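Local coordinates for protein tonb-dependent siderophore receptor (Acinetobacter baumannii, PDB 5FP1) that probably takes part in the first step of iron uptake across the outer membrane by binding iron-chelating siderophores, possibly including ferric enterobactin, at residues G364-I367 with N373-S376. Residues are numbered along the deposited sequence; the frame is centred on the assembly and turned at random.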
loop_
_atom_site.group_PDB
_atom_site.type_symbol
_atom_site.label_atom_id
_atom_site.label_comp_id
_atom_site.label_asym_id
_atom_site.label_seq_id
_atom_site.Cartn_x
_atom_site.Cartn_y
_atom_site.Cartn_z
ATOM N N GLY A 364 17.899 12.385 10.040
ATOM C CA GLY A 364 16.713 12.999 10.619
ATOM C C GLY A 364 17.106 14.361 11.109
ATOM O O GLY A 364 18.234 14.833 10.830
ATOM N N TYR A 365 16.216 14.994 11.859
ATOM C CA TYR A 365 16.449 16.373 12.307
ATOM C C TYR A 365 16.692 16.452 13.788
ATOM O O TYR A 365 16.006 15.783 14.589
ATOM C CB TYR A 365 15.304 17.313 11.897
ATOM C CG TYR A 365 15.269 17.568 10.406
ATOM C CD1 TYR A 365 16.117 18.499 9.809
ATOM C CD2 TYR A 365 14.410 16.854 9.583
ATOM C CE1 TYR A 365 16.099 18.715 8.445
ATOM C CE2 TYR A 365 14.381 17.072 8.229
ATOM C CZ TYR A 365 15.236 17.991 7.656
ATOM O OH TYR A 365 15.197 18.150 6.290
ATOM N N ASN A 366 17.730 17.210 14.144
ATOM C CA ASN A 366 17.854 17.728 15.509
ATOM C C ASN A 366 17.091 19.046 15.596
ATOM O O ASN A 366 17.020 19.807 14.617
ATOM C CB ASN A 366 19.310 17.974 15.886
ATOM C CG ASN A 366 20.072 16.692 16.165
ATOM O OD1 ASN A 366 19.513 15.697 16.610
ATOM N ND2 ASN A 366 21.368 16.734 15.929
ATOM N N ILE A 367 16.532 19.298 16.773
ATOM C CA ILE A 367 15.893 20.562 17.102
ATOM C C ILE A 367 16.803 21.286 18.105
ATOM O O ILE A 367 17.229 20.684 19.079
ATOM C CB ILE A 367 14.535 20.325 17.773
ATOM C CG1 ILE A 367 13.826 19.123 17.121
ATOM C CG2 ILE A 367 13.695 21.569 17.657
ATOM C CD1 ILE A 367 12.906 18.372 18.081
ATOM N N ASN A 373 20.319 23.987 23.517
ATOM C CA ASN A 373 19.860 22.646 23.853
ATOM C C ASN A 373 19.422 21.937 22.572
ATOM O O ASN A 373 18.842 22.569 21.679
ATOM C CB ASN A 373 18.684 22.714 24.799
ATOM C CG ASN A 373 19.018 23.453 26.086
ATOM O OD1 ASN A 373 18.445 24.495 26.412
ATOM N ND2 ASN A 373 19.956 22.925 26.800
ATOM N N VAL A 374 19.683 20.646 22.517
ATOM C CA VAL A 374 19.397 19.795 21.348
ATOM C C VAL A 374 18.474 18.641 21.720
ATOM O O VAL A 374 18.668 18.003 22.738
ATOM C CB VAL A 374 20.695 19.204 20.802
ATOM C CG1 VAL A 374 20.440 18.367 19.549
ATOM C CG2 VAL A 374 21.693 20.328 20.509
ATOM N N SER A 375 17.458 18.381 20.896
ATOM C CA SER A 375 16.583 17.216 21.079
ATOM C C SER A 375 16.222 16.668 19.708
ATOM O O SER A 375 16.240 17.398 18.714
ATOM C CB SER A 375 15.298 17.633 21.818
ATOM O OG SER A 375 14.366 16.564 21.922
ATOM N N SER A 376 15.879 15.394 19.659
ATOM C CA SER A 376 15.338 14.806 18.455
ATOM C C SER A 376 13.818 14.645 18.533
ATOM O O SER A 376 13.186 14.245 17.541
ATOM C CB SER A 376 16.006 13.450 18.191
ATOM O OG SER A 376 15.634 12.533 19.199
HETATM O O HOH W 1 14.075 14.003 14.944
#
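Ile367 and Ser375 form an antiparallel hydrogen-bonded pair, with the backbone atoms of each bonded to those of the other. Ile367 N reaches Ser375 O at 2.7 Å, with an N-H...O angle of 168°. The return bond, from Ser375 N to Ile367 O, measures 2.9 Å. Ile367 O also receives a CA-H...O contact from Val374 CA at 3.3 Å, so the carbonyl takes one conventional bond and one weaker CA-H...O contact.

The side chains of the pair share one face of the sheet. Ile367 has CG1 beside its own backbone N (chi1 -38°), a torsion that leads the ethyl branch over the Ser375 carbonyl; its tip, CD1, ends 3.9 Å from Ser376 C. This branch thus packs on backbone rather than interlocking with the serine side chain, whose OG accepts hydrogen bonds from the backbone N of Thr377 and Gly378. Ile367 is buried, and it also touches Leu320, Phe379, Trp390 and Leu406.

Asn366 and Val374 meet obliquely on the other face. Val374 CG1, anti to the backbone N (chi1 -177°), is the branch that touches, lying 3.8 Å from Asn366 CG and 4.1 Å from both OD1 and ND2. The methyl therefore sits about equally far from the two ends of the amide, a van der Waals contact, while OD1 accepts a hydrogen bond from Arg409.

Beyond the direct bonds, one water donates to both Tyr365 O and Ser376 O, linking the two chains one step past the Ile367-Ser375 pair. The geometry is that of a short beta hairpin in which strand 374-375 folds back on the end of strand 346-368, a long strand of the TonB-dependent receptor beta-barrel.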